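Local atomic coordinates of glucose-6-phosphate 1-dehydrogenase (Mycobacterium avium, PDB entry 4LGV), a protein that probably catalyses the NADP-dependent oxidation of glucose 6-phosphate to 6-phosphogluconolactone, the step that opens the oxidative pentose phosphate pathway. Residues E135-P138 with S139-A142; E201-Q204 with Y205-F208. One frame throughout, in Å; residues are numbered along the deposited sequence.

Contact 1: residues E135-P138 with S139-A142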
loop_
_atom_site.group_PDB
_atom_site.type_symbol
_atom_site.label_atom_id
_atom_site.label_comp_id
_atom_site.label_asym_id
_atom_site.label_seq_id
_atom_site.Cartn_x
_atom_site.Cartn_y
_atom_site.Cartn_z
ATOM N N GLU A 135 18.575 -36.811 28.955
ATOM C CA GLU A 135 19.464 -37.079 27.832
ATOM C C GLU A 135 19.617 -38.588 27.739
ATOM O O GLU A 135 20.661 -39.149 27.960
ATOM C CB GLU A 135 20.822 -36.373 27.916
ATOM C CG GLU A 135 21.319 -36.035 29.310
ATOM C CD GLU A 135 22.613 -35.267 29.253
ATOM O OE1 GLU A 135 22.950 -34.717 28.168
ATOM O OE2 GLU A 135 23.314 -35.255 30.269
ATOM N N MET A 136 18.538 -39.223 27.367
ATOM C CA MET A 136 18.491 -40.674 27.301
ATOM C C MET A 136 17.804 -41.085 26.017
ATOM O O MET A 136 17.183 -40.255 25.335
ATOM C CB MET A 136 17.827 -41.236 28.556
ATOM C CG MET A 136 18.900 -41.671 29.542
ATOM S SD MET A 136 18.131 -42.238 31.022
ATOM C CE MET A 136 19.292 -43.323 31.845
ATOM N N PRO A 137 17.930 -42.369 25.666
ATOM C CA PRO A 137 17.177 -42.865 24.521
ATOM C C PRO A 137 15.680 -42.519 24.587
ATOM O O PRO A 137 15.074 -42.525 25.654
ATOM C CB PRO A 137 17.371 -44.357 24.616
ATOM C CG PRO A 137 18.695 -44.511 25.276
ATOM C CD PRO A 137 18.728 -43.425 26.307
ATOM N N PRO A 138 15.095 -42.144 23.457
ATOM C CA PRO A 138 13.697 -41.695 23.467
ATOM C C PRO A 138 12.679 -42.722 23.928
ATOM O O PRO A 138 11.627 -42.344 24.476
ATOM C CB PRO A 138 13.437 -41.317 21.996
ATOM C CG PRO A 138 14.512 -42.015 21.222
ATOM C CD PRO A 138 15.706 -41.964 22.128
ATOM N N SER A 139 12.960 -43.996 23.688
ATOM C CA SER A 139 12.062 -45.070 24.188
ATOM C C SER A 139 11.935 -45.039 25.708
ATOM O O SER A 139 10.977 -45.542 26.250
ATOM C CB SER A 139 12.509 -46.451 23.707
ATOM O OG SER A 139 13.814 -46.773 24.132
ATOM N N LEU A 140 12.830 -44.328 26.385
ATOM C CA LEU A 140 12.737 -44.194 27.841
ATOM C C LEU A 140 12.097 -42.916 28.389
ATOM O O LEU A 140 11.877 -42.812 29.604
ATOM C CB LEU A 140 14.120 -44.399 28.433
ATOM C CG LEU A 140 14.668 -45.806 28.215
ATOM C CD1 LEU A 140 16.106 -45.926 28.718
ATOM C CD2 LEU A 140 13.803 -46.839 28.922
ATOM N N PHE A 141 11.716 -41.965 27.531
ATOM C CA PHE A 141 11.119 -40.712 28.023
ATOM C C PHE A 141 9.844 -40.966 28.809
ATOM O O PHE A 141 9.613 -40.411 29.907
ATOM C CB PHE A 141 10.839 -39.733 26.868
ATOM C CG PHE A 141 12.081 -39.209 26.180
ATOM C CD1 PHE A 141 13.297 -39.197 26.809
ATOM C CD2 PHE A 141 11.998 -38.683 24.903
ATOM C CE1 PHE A 141 14.417 -38.690 26.186
ATOM C CE2 PHE A 141 13.114 -38.177 24.263
ATOM C CZ PHE A 141 14.325 -38.175 24.908
ATOM N N ALA A 142 8.955 -41.732 28.195
ATOM C CA ALA A 142 7.639 -41.936 28.788
ATOM C C ALA A 142 7.756 -42.765 30.055
ATOM O O ALA A 142 7.181 -42.407 31.077
ATOM C CB ALA A 142 6.697 -42.575 27.791
#

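Contact 2: residues E201-Q204 with Y205-F208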
loop_
_atom_site.group_PDB
_atom_site.type_symbol
_atom_site.label_atom_id
_atom_site.label_comp_id
_atom_site.label_asym_id
_atom_site.label_seq_id
_atom_site.Cartn_x
_atom_site.Cartn_y
_atom_site.Cartn_z
ATOM N N GLU A 201 14.507 -13.019 19.582
ATOM C CA GLU A 201 14.145 -11.661 19.975
ATOM C C GLU A 201 14.653 -10.658 18.989
ATOM O O GLU A 201 13.949 -9.689 18.662
ATOM C CB GLU A 201 14.673 -11.294 21.354
ATOM C CG GLU A 201 13.879 -11.905 22.496
ATOM C CD GLU A 201 14.507 -11.624 23.872
ATOM O OE1 GLU A 201 15.332 -10.663 24.013
ATOM O OE2 GLU A 201 14.172 -12.382 24.810
ATOM N N GLU A 202 15.857 -10.896 18.467
ATOM C CA GLU A 202 16.537 -9.910 17.635
ATOM C C GLU A 202 15.963 -9.838 16.248
ATOM O O GLU A 202 15.885 -8.804 15.643
ATOM C CB GLU A 202 18.033 -10.213 17.580
ATOM C CG GLU A 202 18.701 -10.239 18.960
ATOM C CD GLU A 202 18.747 -11.625 19.631
ATOM O OE1 GLU A 202 18.019 -12.547 19.222
ATOM O OE2 GLU A 202 19.575 -11.821 20.545
ATOM N N LEU A 203 15.514 -10.963 15.729
ATOM C CA LEU A 203 14.862 -10.964 14.438
ATOM C C LEU A 203 13.455 -10.327 14.503
ATOM O O LEU A 203 13.004 -9.640 13.567
ATOM C CB LEU A 203 14.772 -12.404 13.998
ATOM C CG LEU A 203 14.271 -12.713 12.625
ATOM C CD1 LEU A 203 14.894 -11.775 11.604
ATOM C CD2 LEU A 203 14.665 -14.127 12.298
ATOM N N GLN A 204 12.750 -10.528 15.632
ATOM C CA GLN A 204 11.511 -9.826 15.829
ATOM C C GLN A 204 11.743 -8.336 15.875
ATOM O O GLN A 204 10.991 -7.558 15.291
ATOM C CB GLN A 204 10.788 -10.298 17.077
ATOM C CG GLN A 204 10.198 -11.660 16.906
ATOM C CD GLN A 204 9.503 -12.098 18.158
ATOM O OE1 GLN A 204 8.323 -11.788 18.371
ATOM N NE2 GLN A 204 10.214 -12.853 18.998
ATOM N N TYR A 205 12.782 -7.915 16.572
ATOM C CA TYR A 205 13.020 -6.479 16.702
ATOM C C TYR A 205 13.319 -5.931 15.338
ATOM O O TYR A 205 12.859 -4.859 14.967
ATOM C CB TYR A 205 14.152 -6.207 17.706
ATOM C CG TYR A 205 14.420 -4.763 17.920
ATOM C CD1 TYR A 205 13.696 -4.014 18.839
ATOM C CD2 TYR A 205 15.424 -4.105 17.192
ATOM C CE1 TYR A 205 13.986 -2.643 19.032
ATOM C CE2 TYR A 205 15.727 -2.763 17.390
ATOM C CZ TYR A 205 15.002 -2.024 18.290
ATOM O OH TYR A 205 15.319 -0.667 18.448
ATOM N N LEU A 206 14.131 -6.678 14.577
ATOM C CA LEU A 206 14.544 -6.227 13.248
ATOM C C LEU A 206 13.326 -5.945 12.398
ATOM O O LEU A 206 13.212 -4.916 11.751
ATOM C CB LEU A 206 15.424 -7.275 12.625
ATOM C CG LEU A 206 15.932 -7.061 11.207
ATOM C CD1 LEU A 206 17.210 -7.808 10.982
ATOM C CD2 LEU A 206 14.951 -7.598 10.213
ATOM N N ARG A 207 12.370 -6.854 12.459
ATOM C CA ARG A 207 11.159 -6.800 11.624
ATOM C C ARG A 207 10.105 -5.837 12.096
ATOM O O ARG A 207 9.374 -5.244 11.293
ATOM C CB ARG A 207 10.452 -8.179 11.632
ATOM C CG ARG A 207 11.045 -9.210 10.731
ATOM C CD ARG A 207 10.126 -10.452 10.653
ATOM N NE ARG A 207 8.821 -10.104 10.133
ATOM C CZ ARG A 207 7.705 -10.778 10.338
ATOM N NH1 ARG A 207 7.700 -11.910 11.018
ATOM N NH2 ARG A 207 6.559 -10.319 9.839
ATOM N N PHE A 208 9.979 -5.696 13.390
ATOM C CA PHE A 208 8.795 -5.055 13.951
ATOM C C PHE A 208 9.076 -3.693 14.445
ATOM O O PHE A 208 8.124 -2.950 14.746
ATOM C CB PHE A 208 8.189 -5.914 15.102
ATOM C CG PHE A 208 7.770 -7.312 14.703
ATOM C CD1 PHE A 208 7.329 -7.588 13.458
ATOM C CD2 PHE A 208 7.741 -8.342 15.634
ATOM C CE1 PHE A 208 6.905 -8.882 13.077
ATOM C CE2 PHE A 208 7.365 -9.647 15.279
ATOM C CZ PHE A 208 6.943 -9.923 13.998
#

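Contact 1: residues E135-P138 with S139-A142
The ring of Phe-141 packs on the backbone of Pro-138 in a CH-pi contact. CA of Pro-138 stands 3.7 Å from the centroid of the Phe-141 ring and 12° off its normal, so it sits squarely over one face. The pyrrolidine adds the side-chain part, an apolar touch from its CB to Phe-141 CE2 at 3.9 Å. Phe-141 reaches this position with CG beside its backbone N (chi1 -66°), which turns the ring back over the residues that precede it. The far end of the ring meets the main chain further back: CE1 of Phe-141 lies 3.3 Å from Met-136 O, which approaches obliquely.

Two backbone hydrogen bonds, both of the i to i+3 kind that marks a 3-10 turn, close the bend. Leu-140 N donates to Pro-137 O (3.0 Å), and Phe-141 N to Pro-138 O (3.1 Å) with a straighter N-H...O angle of 167°.

A looser apolar pair, Pro-137 CD with Leu-140 CD1 at 4.4 Å, lies beside the turn.

This is a strand-to-helix connection of the Rossmann-like parallel-sheet domain, its 3-10 turn leading from strand 130-134 into helix 141-150. Phe-141 also packs on Val-161 of strand 158-162, Met-136 on Phe-36 of strand 32-36, and Leu-140 on Val-111, while Glu-135 OE1 is hydrogen-bonded to Thr-47 of helix 41-56.

Contact 2: residues E201-Q204 with Y205-F208
Matching first torsions bring Gln-204 and Phe-208 together: both CG atoms stand beside their own backbone N, at chi1 -72° and -59°, and the glutamine chain then runs extended, which carries it obliquely across the edge of the phenylalanine ring one turn later. CG of Gln-204 comes within 3.8 Å of Phe-208 CE2. Its OE1 reaches the same carbon at 3.9 Å, arriving at the ring edge and in the ring plane, with amide and ring almost perpendicular at 89°. The other end of the amide, NE2, is hydrogen-bonded to Val-200 O, which anchors the group beside the ring.

Arg-207, the residue just before Phe-208, supplies a second flat group. Phe-208 CE1 lies over the centre of the Arg-207 guanidinium, 3.4 Å above its plane, and NH1 of that group bonds to the carbonyls of Leu-262 and Met-265. On another side of the helix, Leu-203 CD1 and Leu-206 CD2 make a loose contact at 4.4 Å.

Four successive i to i+4 backbone bonds run through the segment. The last, Phe-208 N to Gln-204 O, is the shortest at 2.8 Å, but it is also the most bent, and Phe-208 N makes a weak second bond to Tyr-205 O, so the pattern slackens there.

Such i to i+4 packing here belongs to an interface helix of the tetramer, helix 200-209: Leu-203 and Leu-206 pack on Leu-376 of strand 373-379 in the mixed sheet, Tyr-205 bonds through OH to Ser-389 and meets the ring of Trp-396, both of the second subunit, and Phe-208 meets Trp-328 of the third subunit.

How the contacts relate
Contact 1 precedes contact 2 in the chain, and the two do not touch: their centres are 35 Å apart and their nearest atoms about 24 Å, on opposite sides of the chain's centre. They also differ in backbone pattern, since 135-142 turns through i to i+3 bonds at the start of a helix whereas 201-208 is helical throughout. Contact 1 belongs to the parallel-sheet domain, which by family binds the dinucleotide, and no other chain of the assembly touches it. Contact 2 packs against the mixed sheet and two other subunits; its helix follows strand 188-191 and a connection whose RVDHFLGK-type sequence probably lines the substrate site, as in relatives.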